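Local coordinates for PAN2-PAN3 deadenylation complex catalytic subunit pan2 (Neurospora crassa, PDB 4CZX), which probably shortens mRNA poly(A) tails as the catalytic subunit of the PAN deadenylation complex, the chain here being its N-terminal WD40 domain, at residues E126-G131 and M136-V141; S118-G123 and I180-K185; G84-G89 and P102-R107; D154-L159 and N175-I180; R91-A96 and Q112-M117. All blocks are in the same frame, centred on the assembly; numbering follows the deposited sequence. Where two conformers were deposited one is given.

Contact 1 of 5, residues E126-G131 and M136-V141; sequences EILVAG and MLVIDV
V129 N gives a 2.8 Å hydrogen bond to L137 O, and L137 N returns one to V129 O. I127 and I139 form the next hydrogen-bonded pair, with I139 N reaching I127 O at 2.9 Å. This is the regular pattern of an antiparallel hairpin, and CA-H...O contacts such as that of E126 CA with I139 O fill in between the pairs. On one face I127 and I139 lie side by side, pointing the same way, I127 CG1 against I139 CB at 3.6 Å. V129 CG1 continues this apolar row against I139 CD1, 4.0 Å away. On the other face E126 stretches out fully from a CG anti to its N (chi1 -175°), which lays the side chain over V138: V138 CG1 comes within 3.3 Å of E126 CD. The carboxylate is buried but well provided for, OE1 bonded to T120 and OE2 in a salt bridge with K122. The two strands are the middle pair of a four-stranded propeller blade, within the predicted third WD repeat: 114-119 flanks strand 126-131, 145-151 flanks strand 135-140, and Y156 and L159 of the next blade pack against A130.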
# COMPACT_ATOMS: atom_id res chain seq x y z
N GLU A 126 -2.31 33.58 -22.31
CA GLU A 126 -3.70 33.36 -21.93
C GLU A 126 -4.38 32.27 -22.77
O GLU A 126 -4.15 32.16 -23.98
CB GLU A 126 -4.48 34.67 -22.06
CG GLU A 126 -5.92 34.63 -21.59
CD GLU A 126 -6.65 35.96 -21.81
OE1 GLU A 126 -7.21 36.17 -22.91
OE2 GLU A 126 -6.67 36.79 -20.88
N ILE A 127 -5.21 31.46 -22.13
CA ILE A 127 -5.99 30.48 -22.86
C ILE A 127 -7.49 30.59 -22.58
O ILE A 127 -7.91 31.09 -21.54
CB ILE A 127 -5.55 29.03 -22.55
CG1 ILE A 127 -5.63 28.75 -21.05
CG2 ILE A 127 -4.18 28.76 -23.12
CD1 ILE A 127 -5.27 27.32 -20.69
N LEU A 128 -8.27 30.13 -23.54
CA LEU A 128 -9.71 29.99 -23.39
C LEU A 128 -10.02 28.51 -23.26
O LEU A 128 -9.50 27.71 -24.04
CB LEU A 128 -10.44 30.59 -24.59
CG LEU A 128 -11.95 30.38 -24.67
CD1 LEU A 128 -12.69 31.18 -23.60
CD2 LEU A 128 -12.47 30.74 -26.07
N VAL A 129 -10.86 28.12 -22.30
CA VAL A 129 -11.21 26.71 -22.19
C VAL A 129 -12.72 26.59 -22.18
O VAL A 129 -13.43 27.45 -21.65
CB VAL A 129 -10.59 26.02 -20.93
CG1 VAL A 129 -9.07 26.28 -20.84
CG2 VAL A 129 -11.30 26.43 -19.65
N ALA A 130 -13.22 25.54 -22.83
CA ALA A 130 -14.65 25.34 -23.00
C ALA A 130 -14.94 23.86 -23.20
O ALA A 130 -14.02 23.04 -23.27
CB ALA A 130 -15.17 26.15 -24.20
N GLY A 131 -16.21 23.51 -23.28
CA GLY A 131 -16.55 22.13 -23.55
C GLY A 131 -18.04 21.93 -23.69
O GLY A 131 -18.78 22.82 -24.12
N MET A 136 -17.63 29.13 -20.18
CA MET A 136 -16.24 29.09 -20.63
C MET A 136 -15.37 29.80 -19.60
O MET A 136 -15.86 30.65 -18.86
CB MET A 136 -16.07 29.76 -22.00
CG MET A 136 -16.98 29.22 -23.09
SD MET A 136 -16.55 29.88 -24.72
CE MET A 136 -16.95 31.62 -24.49
N LEU A 137 -14.09 29.45 -19.55
CA LEU A 137 -13.18 30.10 -18.61
C LEU A 137 -11.95 30.63 -19.32
O LEU A 137 -11.43 29.99 -20.23
CB LEU A 137 -12.75 29.14 -17.50
CG LEU A 137 -13.87 28.57 -16.62
CD1 LEU A 137 -14.24 27.17 -17.08
CD2 LEU A 137 -13.44 28.58 -15.16
N VAL A 138 -11.52 31.80 -18.90
CA VAL A 138 -10.29 32.40 -19.39
C VAL A 138 -9.20 32.22 -18.31
O VAL A 138 -9.42 32.56 -17.15
CB VAL A 138 -10.49 33.89 -19.73
CG1 VAL A 138 -9.23 34.44 -20.35
CG2 VAL A 138 -11.67 34.07 -20.68
N ILE A 139 -8.05 31.68 -18.70
CA ILE A 139 -6.97 31.38 -17.76
C ILE A 139 -5.69 32.15 -18.09
O ILE A 139 -5.23 32.14 -19.24
CB ILE A 139 -6.66 29.86 -17.73
CG1 ILE A 139 -7.82 29.10 -17.07
CG2 ILE A 139 -5.35 29.58 -17.01
CD1 ILE A 139 -7.79 27.58 -17.28
N ASP A 140 -5.15 32.84 -17.08
CA ASP A 140 -3.83 33.47 -17.15
C ASP A 140 -2.79 32.36 -17.01
O ASP A 140 -2.68 31.75 -15.94
CB ASP A 140 -3.66 34.53 -16.05
CG ASP A 140 -2.34 35.30 -16.14
OD1 ASP A 140 -1.30 34.76 -16.59
OD2 ASP A 140 -2.33 36.47 -15.71
N VAL A 141 -2.05 32.11 -18.08
CA VAL A 141 -1.09 31.01 -18.13
C VAL A 141 0.14 31.30 -17.26
O VAL A 141 0.76 30.39 -16.71
CB VAL A 141 -0.69 30.73 -19.60
CG1 VAL A 141 0.39 29.68 -19.68
CG2 VAL A 141 -1.94 30.25 -20.39

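Contact 2 of 5, residues S118-G123 and I180-K185; sequences SFTSKG and ITFTIK
T120 points its methyl at the F182 ring, and this is the close-packed half of the contact. CG2 comes up at the ring edge, near its plane, 3.7 Å from F182 CE1 and 3.9 Å from CZ. T120 OG1 occupies the position between backbone N and carbonyl carbon (chi1 67°), engaged by E126, while CG2 is the branch left for the phenyl ring. F182 also rests on E126 and L128 of strand 126-131 and on I165 of its own blade. The contact thus bridges two neighbouring blades of the propeller: 118-123 carries the turn between strands 114-119 and 126-131, in the predicted third WD repeat, and 180-185 the link from strand 173-177 to strand 184-189, in the fourth. The S121-I180 side is more exposed and thinner. S121 CB lies 3.8 Å from I180 CG1, and S121 OG sits 4.0 Å from the same carbon, a polar atom beside an alkyl chain without a bond between them. I180 is exposed, with its backbone N held by D178 in an Asx turn.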
# COMPACT_ATOMS: atom_id res chain seq x y z
N SER A 118 -7.77 26.91 -26.35
CA SER A 118 -6.99 27.61 -27.35
C SER A 118 -6.32 28.82 -26.75
O SER A 118 -6.70 29.29 -25.67
CB SER A 118 -7.88 28.05 -28.52
OG SER A 118 -8.70 29.14 -28.14
N PHE A 119 -5.33 29.36 -27.45
CA PHE A 119 -4.81 30.66 -27.10
C PHE A 119 -5.82 31.72 -27.51
O PHE A 119 -6.85 31.41 -28.13
CB PHE A 119 -3.44 30.87 -27.74
CG PHE A 119 -2.42 29.88 -27.27
CD1 PHE A 119 -1.95 29.92 -25.96
CD2 PHE A 119 -1.95 28.88 -28.11
CE1 PHE A 119 -1.03 28.99 -25.50
CE2 PHE A 119 -1.03 27.94 -27.66
CZ PHE A 119 -0.56 28.01 -26.35
N THR A 120 -5.55 32.97 -27.14
CA THR A 120 -6.48 34.06 -27.40
C THR A 120 -5.72 35.19 -28.07
O THR A 120 -4.88 34.95 -28.93
CB THR A 120 -7.17 34.54 -26.09
OG1 THR A 120 -6.20 35.16 -25.23
CG2 THR A 120 -7.83 33.36 -25.36
N SER A 121 -5.98 36.43 -27.66
CA SER A 121 -5.35 37.58 -28.30
C SER A 121 -4.01 37.92 -27.65
O SER A 121 -3.38 38.92 -28.01
CB SER A 121 -6.27 38.80 -28.25
OG SER A 121 -6.43 39.26 -26.92
N LYS A 122 -3.57 37.09 -26.71
CA LYS A 122 -2.43 37.47 -25.86
C LYS A 122 -1.24 36.53 -25.99
O LYS A 122 -0.52 36.28 -25.03
CB LYS A 122 -2.89 37.55 -24.41
CG LYS A 122 -4.02 38.55 -24.22
CD LYS A 122 -4.45 38.68 -22.77
CE LYS A 122 -5.71 39.52 -22.70
NZ LYS A 122 -6.28 39.55 -21.32
N GLY A 123 -1.03 36.04 -27.21
CA GLY A 123 0.09 35.15 -27.47
C GLY A 123 -0.06 33.88 -26.67
O GLY A 123 -1.06 33.19 -26.77
N ILE A 180 -10.36 38.93 -28.87
CA ILE A 180 -10.26 39.91 -27.80
C ILE A 180 -11.51 39.88 -26.91
O ILE A 180 -11.40 39.88 -25.69
CB ILE A 180 -10.08 41.35 -28.36
CG1 ILE A 180 -8.84 41.43 -29.27
CG2 ILE A 180 -9.96 42.37 -27.24
CD1 ILE A 180 -8.73 42.75 -30.08
N THR A 181 -12.69 39.83 -27.53
CA THR A 181 -13.95 39.92 -26.79
C THR A 181 -14.70 38.59 -26.66
O THR A 181 -15.62 38.47 -25.86
CB THR A 181 -14.91 40.93 -27.45
OG1 THR A 181 -15.36 40.42 -28.72
CG2 THR A 181 -14.21 42.28 -27.66
N PHE A 182 -14.29 37.60 -27.46
CA PHE A 182 -14.92 36.28 -27.52
C PHE A 182 -16.35 36.31 -28.08
O PHE A 182 -17.06 35.31 -28.03
CB PHE A 182 -14.90 35.60 -26.14
CG PHE A 182 -13.53 35.56 -25.52
CD1 PHE A 182 -12.53 34.78 -26.08
CD2 PHE A 182 -13.22 36.34 -24.42
CE1 PHE A 182 -11.25 34.76 -25.54
CE2 PHE A 182 -11.95 36.32 -23.87
CZ PHE A 182 -10.96 35.53 -24.43
N THR A 183 -16.76 37.43 -28.65
CA THR A 183 -18.08 37.49 -29.29
C THR A 183 -18.05 36.78 -30.65
O THR A 183 -17.04 36.80 -31.35
CB THR A 183 -18.58 38.93 -29.50
OG1 THR A 183 -17.85 39.54 -30.57
CG2 THR A 183 -18.43 39.75 -28.23
N ILE A 184 -19.16 36.15 -31.01
CA ILE A 184 -19.27 35.48 -32.30
C ILE A 184 -19.34 36.48 -33.46
O ILE A 184 -20.26 37.30 -33.52
CB ILE A 184 -20.52 34.58 -32.36
CG1 ILE A 184 -20.50 33.58 -31.20
CG2 ILE A 184 -20.62 33.88 -33.71
CD1 ILE A 184 -21.81 32.82 -31.02
N LYS A 185 -18.38 36.41 -34.36
CA LYS A 185 -18.36 37.27 -35.54
C LYS A 185 -19.15 36.65 -36.70
O LYS A 185 -19.73 37.35 -37.52
CB LYS A 185 -16.93 37.55 -35.99
CG LYS A 185 -16.06 38.22 -34.92
CD LYS A 185 -14.85 38.91 -35.53
CE LYS A 185 -14.71 40.34 -35.00
NZ LYS A 185 -13.34 40.87 -35.21

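Contact 3 of 5, residues G84-G89 and P102-R107; sequences GVIFLG and PIWSIR. With PO4 (phosphate ion), chain D.
I86 and W104 make a sparse, buried apolar contact between strands of one blade that are not sheet neighbours: strand 93-96 runs between them, so the backbones stay well apart and the two meet through their side chains. I86 uses its CG2 methyl, anti to the backbone N, which stops 4.2 Å from W104 CH2, the far corner of the indole. The two side chains approach obliquely. W104 CG stands between its own backbone N and carbonyl carbon (chi1 49°), which tips the ring inward towards 84-89. Its NE1 is bonded to V141 O of the following blade, so the ring is pinned at one side while its benzo end meets I86. At the strand end I103 CD1 reaches G84, 4.4 Å from CA, where a side chain on G84 would crowd the methyl. Within the propeller this is the predicted second WD repeat, and one of its two edge strands, 102-106, carries a classic beta bulge: I103 and W104 both face M95. P102 and S105 of the same strand are packed by the chain of another protein. R107 continues past the strand with an extended chain and grips a phosphate, probably from the crystallisation liquor, edge-on with two nitrogens. NE donates to phosphate O3 at 2.8 Å, almost straight at 168°, and NH2 to O2 at 3.0 Å. Its remaining nitrogen, NH1, forms a salt bridge with D72.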
# COMPACT_ATOMS: atom_id res chain seq x y z
N GLY A 84 6.32 25.14 -20.49
CA GLY A 84 5.90 23.76 -20.37
C GLY A 84 4.69 23.40 -21.20
O GLY A 84 4.35 24.08 -22.16
N VAL A 85 4.03 22.31 -20.81
CA VAL A 85 2.90 21.79 -21.55
C VAL A 85 1.62 22.01 -20.76
O VAL A 85 1.60 21.79 -19.54
CB VAL A 85 3.07 20.29 -21.83
CG1 VAL A 85 1.87 19.75 -22.68
CG2 VAL A 85 4.42 20.04 -22.49
N ILE A 86 0.57 22.42 -21.45
CA ILE A 86 -0.75 22.54 -20.83
C ILE A 86 -1.61 21.34 -21.23
O ILE A 86 -1.66 20.95 -22.41
CB ILE A 86 -1.44 23.86 -21.21
CG1 ILE A 86 -0.46 25.03 -21.05
CG2 ILE A 86 -2.69 24.09 -20.36
CD1 ILE A 86 -1.04 26.35 -21.46
N PHE A 87 -2.24 20.74 -20.23
CA PHE A 87 -3.03 19.52 -20.39
C PHE A 87 -4.47 19.78 -19.99
O PHE A 87 -4.73 20.33 -18.91
CB PHE A 87 -2.46 18.39 -19.51
CG PHE A 87 -0.98 18.15 -19.67
CD1 PHE A 87 -0.06 18.81 -18.86
CD2 PHE A 87 -0.52 17.22 -20.59
CE1 PHE A 87 1.33 18.57 -18.99
CE2 PHE A 87 0.84 16.96 -20.72
CZ PHE A 87 1.78 17.64 -19.92
N LEU A 88 -5.43 19.36 -20.82
CA LEU A 88 -6.83 19.57 -20.51
C LEU A 88 -7.55 18.25 -20.24
O LEU A 88 -7.45 17.30 -21.02
CB LEU A 88 -7.56 20.32 -21.64
CG LEU A 88 -9.00 20.74 -21.29
CD1 LEU A 88 -9.34 22.08 -21.90
CD2 LEU A 88 -10.06 19.70 -21.74
N GLY A 89 -8.27 18.19 -19.13
CA GLY A 89 -9.18 17.09 -18.84
C GLY A 89 -10.57 17.68 -18.64
O GLY A 89 -10.72 18.91 -18.62
N PRO A 102 5.68 19.78 -11.77
CA PRO A 102 4.42 20.52 -11.78
C PRO A 102 4.62 22.03 -11.80
O PRO A 102 5.52 22.55 -11.13
CB PRO A 102 3.74 20.07 -10.48
CG PRO A 102 4.28 18.69 -10.25
CD PRO A 102 5.74 18.82 -10.66
N ILE A 103 3.78 22.73 -12.57
CA ILE A 103 3.84 24.18 -12.64
C ILE A 103 2.60 24.80 -12.00
O ILE A 103 2.72 25.64 -11.10
CB ILE A 103 4.00 24.67 -14.09
CG1 ILE A 103 5.41 24.33 -14.59
CG2 ILE A 103 3.75 26.17 -14.18
CD1 ILE A 103 5.65 24.67 -16.05
N TRP A 104 1.40 24.42 -12.46
CA TRP A 104 0.18 24.74 -11.73
C TRP A 104 -0.98 23.78 -12.00
O TRP A 104 -0.93 22.93 -12.90
CB TRP A 104 -0.28 26.19 -12.00
CG TRP A 104 -0.38 26.68 -13.45
CD1 TRP A 104 0.45 27.59 -14.05
CD2 TRP A 104 -1.38 26.35 -14.43
NE1 TRP A 104 0.05 27.83 -15.34
CE2 TRP A 104 -1.07 27.08 -15.61
CE3 TRP A 104 -2.51 25.51 -14.44
CZ2 TRP A 104 -1.84 26.99 -16.77
CZ3 TRP A 104 -3.27 25.42 -15.60
CH2 TRP A 104 -2.93 26.16 -16.76
N SER A 105 -2.03 23.92 -11.20
CA SER A 105 -3.17 23.03 -11.26
C SER A 105 -4.44 23.84 -11.02
O SER A 105 -4.55 24.54 -10.03
CB SER A 105 -3.04 21.90 -10.23
OG SER A 105 -4.13 21.00 -10.30
N ILE A 106 -5.38 23.77 -11.96
CA ILE A 106 -6.61 24.51 -11.81
C ILE A 106 -7.79 23.53 -11.89
O ILE A 106 -7.97 22.83 -12.88
CB ILE A 106 -6.75 25.61 -12.89
CG1 ILE A 106 -5.59 26.60 -12.79
CG2 ILE A 106 -8.08 26.33 -12.74
CD1 ILE A 106 -5.60 27.70 -13.86
N ARG A 107 -8.55 23.46 -10.81
CA ARG A 107 -9.71 22.58 -10.74
C ARG A 107 -10.89 23.42 -10.28
O ARG A 107 -11.24 23.42 -9.10
CB ARG A 107 -9.45 21.39 -9.81
CG ARG A 107 -10.46 20.24 -9.98
CD ARG A 107 -10.20 19.06 -9.05
NE ARG A 107 -11.17 18.00 -9.32
CZ ARG A 107 -11.02 17.07 -10.25
NH1 ARG A 107 -9.92 17.02 -10.99
NH2 ARG A 107 -11.98 16.17 -10.46
P PO4 D . -14.26 17.04 -7.28
O1 PO4 D . -15.67 17.54 -7.55
O2 PO4 D . -13.98 15.87 -8.19
O3 PO4 D . -13.28 18.15 -7.55
O4 PO4 D . -14.14 16.61 -5.84

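Contact 4 of 5, residues D154-L159 and N175-I180; sequences DQYSFL and NILDPI
N175 reaches across to D154 and Y156. From its CB, which lies 3.8 Å from Y156 OH, the side chain runs with CG anti to the carbonyl carbon (chi1 -69°) and delivers the amide between the two partners. ND2 is the working atom: it donates to Y156 OH at 2.8 Å, nearly straight (171°), and to D154 OD2 at 2.9 Å. The phenol oxygen lies in the amide plane, although ring and amide stand almost perpendicular, 85° apart; the carboxylate oxygen is met from above its own plane. OD1, at the other corner, is bonded to Q187, and these three bonds fix which way round the amide sits. A leucine in its place has no N-H for D154 OD2 and Y156 OH, and both groups would probably be less firmly fixed. Around the ring, D154 O lies over one face and L159 CD2 over the opposite one, both offset toward the rim, while L177 CD2 touches the hydroxyl at 3.9 Å. In the predicted fourth WD repeat this polar bridge spans strand 165-169, tying the start of strand 156-161 to strand 173-177; Y156 packs on A167 and T169, and Q187 comes from strand 184-189.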
# COMPACT_ATOMS: atom_id res chain seq x y z
N ASP A 154 -23.53 28.02 -27.15
CA ASP A 154 -23.02 26.90 -27.92
C ASP A 154 -21.96 26.14 -27.13
O ASP A 154 -21.11 26.74 -26.47
CB ASP A 154 -22.45 27.39 -29.26
CG ASP A 154 -23.52 27.96 -30.18
OD1 ASP A 154 -24.58 27.32 -30.34
OD2 ASP A 154 -23.31 29.05 -30.75
N GLN A 155 -22.01 24.81 -27.21
CA GLN A 155 -21.03 23.97 -26.55
C GLN A 155 -19.99 23.53 -27.57
O GLN A 155 -20.31 23.30 -28.73
CB GLN A 155 -21.71 22.77 -25.89
CG GLN A 155 -22.74 23.19 -24.84
CD GLN A 155 -23.36 22.01 -24.13
OE1 GLN A 155 -23.10 20.86 -24.48
NE2 GLN A 155 -24.18 22.29 -23.12
N TYR A 156 -18.73 23.45 -27.14
CA TYR A 156 -17.63 23.30 -28.08
C TYR A 156 -16.85 22.00 -27.95
O TYR A 156 -16.58 21.53 -26.84
CB TYR A 156 -16.66 24.49 -27.93
CG TYR A 156 -17.29 25.81 -28.32
CD1 TYR A 156 -17.72 26.03 -29.62
CD2 TYR A 156 -17.46 26.83 -27.39
CE1 TYR A 156 -18.30 27.24 -30.00
CE2 TYR A 156 -18.03 28.04 -27.76
CZ TYR A 156 -18.45 28.24 -29.07
OH TYR A 156 -19.03 29.42 -29.45
N SER A 157 -16.45 21.44 -29.09
CA SER A 157 -15.56 20.27 -29.12
C SER A 157 -14.11 20.60 -29.48
O SER A 157 -13.21 19.83 -29.15
CB SER A 157 -16.08 19.23 -30.10
OG SER A 157 -17.38 18.78 -29.72
N PHE A 158 -13.90 21.72 -30.18
CA PHE A 158 -12.57 22.19 -30.59
C PHE A 158 -12.50 23.70 -30.50
O PHE A 158 -13.49 24.40 -30.76
CB PHE A 158 -12.22 21.81 -32.04
CG PHE A 158 -12.13 20.35 -32.30
CD1 PHE A 158 -13.25 19.63 -32.70
CD2 PHE A 158 -10.92 19.68 -32.19
CE1 PHE A 158 -13.17 18.27 -32.94
CE2 PHE A 158 -10.84 18.32 -32.44
CZ PHE A 158 -11.96 17.62 -32.82
N LEU A 159 -11.30 24.19 -30.17
CA LEU A 159 -10.96 25.61 -30.20
C LEU A 159 -9.55 25.74 -30.76
O LEU A 159 -8.67 24.98 -30.36
CB LEU A 159 -11.01 26.22 -28.79
CG LEU A 159 -12.36 26.28 -28.06
CD1 LEU A 159 -12.16 26.68 -26.61
CD2 LEU A 159 -13.26 27.28 -28.76
N ASN A 175 -18.18 28.39 -34.94
CA ASN A 175 -18.27 29.81 -34.59
C ASN A 175 -16.90 30.47 -34.73
O ASN A 175 -15.91 29.95 -34.22
CB ASN A 175 -18.79 30.00 -33.16
CG ASN A 175 -20.24 29.62 -33.01
OD1 ASN A 175 -21.00 29.60 -33.97
ND2 ASN A 175 -20.64 29.32 -31.78
N ILE A 176 -16.86 31.61 -35.40
CA ILE A 176 -15.64 32.38 -35.50
C ILE A 176 -15.70 33.49 -34.45
O ILE A 176 -16.50 34.42 -34.57
CB ILE A 176 -15.44 32.95 -36.90
CG1 ILE A 176 -15.52 31.81 -37.92
CG2 ILE A 176 -14.11 33.70 -37.02
CD1 ILE A 176 -15.62 32.29 -39.33
N LEU A 177 -14.86 33.36 -33.44
CA LEU A 177 -14.92 34.24 -32.28
C LEU A 177 -13.85 35.33 -32.30
O LEU A 177 -12.69 35.06 -32.60
CB LEU A 177 -14.76 33.44 -30.99
CG LEU A 177 -15.61 32.20 -30.76
CD1 LEU A 177 -15.26 31.62 -29.39
CD2 LEU A 177 -17.08 32.55 -30.83
N ASP A 178 -14.25 36.55 -31.98
CA ASP A 178 -13.30 37.63 -31.81
C ASP A 178 -12.34 37.23 -30.68
O ASP A 178 -12.77 36.86 -29.58
CB ASP A 178 -14.01 38.94 -31.49
CG ASP A 178 -13.06 40.12 -31.40
OD1 ASP A 178 -12.34 40.22 -30.38
OD2 ASP A 178 -13.03 40.92 -32.35
N PRO A 179 -11.03 37.27 -30.95
CA PRO A 179 -10.07 36.77 -29.95
C PRO A 179 -9.91 37.69 -28.75
O PRO A 179 -9.39 37.26 -27.72
CB PRO A 179 -8.76 36.68 -30.74
CG PRO A 179 -8.91 37.70 -31.82
CD PRO A 179 -10.37 37.69 -32.20
N ILE A 180 -10.36 38.93 -28.87
CA ILE A 180 -10.26 39.91 -27.80
C ILE A 180 -11.51 39.88 -26.91
O ILE A 180 -11.40 39.88 -25.69
CB ILE A 180 -10.08 41.35 -28.36
CG1 ILE A 180 -8.84 41.43 -29.27
CG2 ILE A 180 -9.96 42.37 -27.24
CD1 ILE A 180 -8.73 42.75 -30.08

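Contact 5 of 5, residues R91-A96 and Q112-M117; sequences RSVYMA and QDLRAM. With PO4 (phosphate ion), chain D.
The step from one propeller blade to the next, between the predicted second and third WD repeats, is where R91 meets Q112 and V93 meets L114. On the buried side V93 CG2 touches L114 CD1 at 4.0 Å. Nearer the surface R91, bent at chi2 (-64°) and chi3 (-46°), folds back alongside Q112: its CD rests 3.4 Å from Q112 O, and Q112 OE1 lies over one guanidinium face near the rim, while Q112 NE2 is bonded to E109 O. R91 NE bonds to M111 O, and NH2 donates to phosphate O1 at 3.2 Å. Replaced by an alanine, R91 could no longer reach M111 O or the phosphate, and the flank of Q112 would probably be left less covered. Beyond, R115 holds D113 in a side-on salt bridge, NE to OD1 at 2.9 Å, and makes a cation-pi interaction with W132. The chemistry divides, apolar in the depth and polar and charged towards the surface, where R91 and R107 suit an anion, though this phosphate is probably from crystallisation.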
# COMPACT_ATOMS: atom_id res chain seq x y z
N ARG A 91 -12.37 17.97 -16.07
CA ARG A 91 -12.62 18.61 -14.78
C ARG A 91 -11.53 19.60 -14.37
O ARG A 91 -11.63 20.24 -13.31
CB ARG A 91 -12.78 17.55 -13.67
CG ARG A 91 -13.91 16.54 -13.92
CD ARG A 91 -15.27 17.22 -13.91
NE ARG A 91 -15.39 18.13 -12.79
CZ ARG A 91 -15.69 17.76 -11.54
NH1 ARG A 91 -15.94 16.49 -11.27
NH2 ARG A 91 -15.75 18.67 -10.58
N SER A 92 -10.49 19.73 -15.18
CA SER A 92 -9.34 20.51 -14.75
C SER A 92 -8.38 20.84 -15.88
O SER A 92 -8.44 20.24 -16.96
CB SER A 92 -8.57 19.75 -13.66
OG SER A 92 -7.95 18.60 -14.21
N VAL A 93 -7.49 21.79 -15.61
CA VAL A 93 -6.43 22.15 -16.53
C VAL A 93 -5.14 22.05 -15.73
O VAL A 93 -5.08 22.50 -14.59
CB VAL A 93 -6.61 23.57 -17.10
CG1 VAL A 93 -5.53 23.88 -18.13
CG2 VAL A 93 -8.00 23.72 -17.72
N TYR A 94 -4.12 21.45 -16.33
CA TYR A 94 -2.87 21.17 -15.63
C TYR A 94 -1.71 21.69 -16.47
O TYR A 94 -1.73 21.58 -17.69
CB TYR A 94 -2.71 19.67 -15.39
CG TYR A 94 -1.47 19.28 -14.63
CD1 TYR A 94 -1.29 19.67 -13.31
CD2 TYR A 94 -0.49 18.48 -15.21
CE1 TYR A 94 -0.15 19.31 -12.58
CE2 TYR A 94 0.65 18.10 -14.49
CZ TYR A 94 0.82 18.52 -13.19
OH TYR A 94 1.95 18.15 -12.48
N MET A 95 -0.69 22.25 -15.81
CA MET A 95 0.50 22.65 -16.52
C MET A 95 1.75 22.12 -15.83
O MET A 95 1.88 22.21 -14.62
CB MET A 95 0.59 24.17 -16.63
CG MET A 95 1.79 24.60 -17.47
SD MET A 95 1.87 26.38 -17.74
CE MET A 95 3.38 26.45 -18.70
N ALA A 96 2.65 21.54 -16.61
CA ALA A 96 3.88 20.98 -16.06
C ALA A 96 5.00 21.24 -17.03
O ALA A 96 4.77 21.40 -18.23
CB ALA A 96 3.72 19.48 -15.79
N GLN A 112 -16.87 21.37 -15.67
CA GLN A 112 -17.71 20.18 -15.51
C GLN A 112 -17.48 19.16 -16.61
O GLN A 112 -17.47 17.96 -16.34
CB GLN A 112 -19.18 20.58 -15.45
CG GLN A 112 -19.57 21.22 -14.12
CD GLN A 112 -19.14 20.38 -12.92
OE1 GLN A 112 -19.42 19.18 -12.85
NE2 GLN A 112 -18.44 21.01 -11.97
N ASP A 113 -17.32 19.62 -17.84
CA ASP A 113 -17.01 18.73 -18.95
C ASP A 113 -16.26 19.50 -20.04
O ASP A 113 -16.77 19.68 -21.15
CB ASP A 113 -18.28 18.08 -19.51
CG ASP A 113 -17.97 16.93 -20.46
OD1 ASP A 113 -16.79 16.54 -20.56
OD2 ASP A 113 -18.91 16.42 -21.10
N LEU A 114 -15.05 19.96 -19.70
CA LEU A 114 -14.18 20.66 -20.65
C LEU A 114 -13.76 19.75 -21.78
O LEU A 114 -13.51 18.57 -21.55
CB LEU A 114 -12.93 21.19 -19.95
CG LEU A 114 -13.12 22.15 -18.78
CD1 LEU A 114 -11.75 22.52 -18.22
CD2 LEU A 114 -13.86 23.39 -19.23
N ARG A 115 -13.66 20.29 -22.99
CA ARG A 115 -13.30 19.49 -24.17
C ARG A 115 -12.21 20.11 -25.02
O ARG A 115 -11.58 19.43 -25.84
CB ARG A 115 -14.53 19.25 -25.05
CG ARG A 115 -15.65 18.44 -24.39
CD ARG A 115 -15.19 17.03 -24.04
NE ARG A 115 -16.29 16.28 -23.42
CZ ARG A 115 -17.22 15.59 -24.09
NH1 ARG A 115 -17.18 15.52 -25.42
NH2 ARG A 115 -18.19 14.97 -23.43
N ALA A 116 -11.99 21.41 -24.85
CA ALA A 116 -11.18 22.16 -25.78
C ALA A 116 -10.57 23.39 -25.15
O ALA A 116 -11.14 24.02 -24.27
CB ALA A 116 -12.02 22.57 -27.01
N MET A 117 -9.41 23.75 -25.66
CA MET A 117 -8.85 25.05 -25.32
C MET A 117 -7.98 25.61 -26.41
O MET A 117 -7.50 24.87 -27.29
CB MET A 117 -8.07 24.95 -24.05
CG MET A 117 -6.97 24.04 -24.19
SD MET A 117 -6.17 24.13 -22.62
CE MET A 117 -5.11 22.85 -22.99
P PO4 D . -14.26 17.04 -7.28
O1 PO4 D . -15.67 17.54 -7.55
O2 PO4 D . -13.98 15.87 -8.19
O3 PO4 D . -13.28 18.15 -7.55
O4 PO4 D . -14.14 16.61 -5.84

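Contacts 1, 3 and 4 each lie within one blade and are buried; contacts 2 and 5 join consecutive blades, contact 2 partly buried, contact 5 buried except near Q112. Contact 1 pairs adjacent strands through backbone bonds, whereas contacts 3 and 4 each skip a strand and depend on side chains, apolar in one and polar in the other. Strand 114-119 is common to contacts 2 and 5, whose partner segments lie in different blades, and is the sheet neighbour of strand 126-131 in contact 1. Contacts 2 and 4 share I180. The segments of contacts 3 and 5 alternate along the chain, three of them in the blade holding strand 93-96, and each supplies one arginine to the same phosphate.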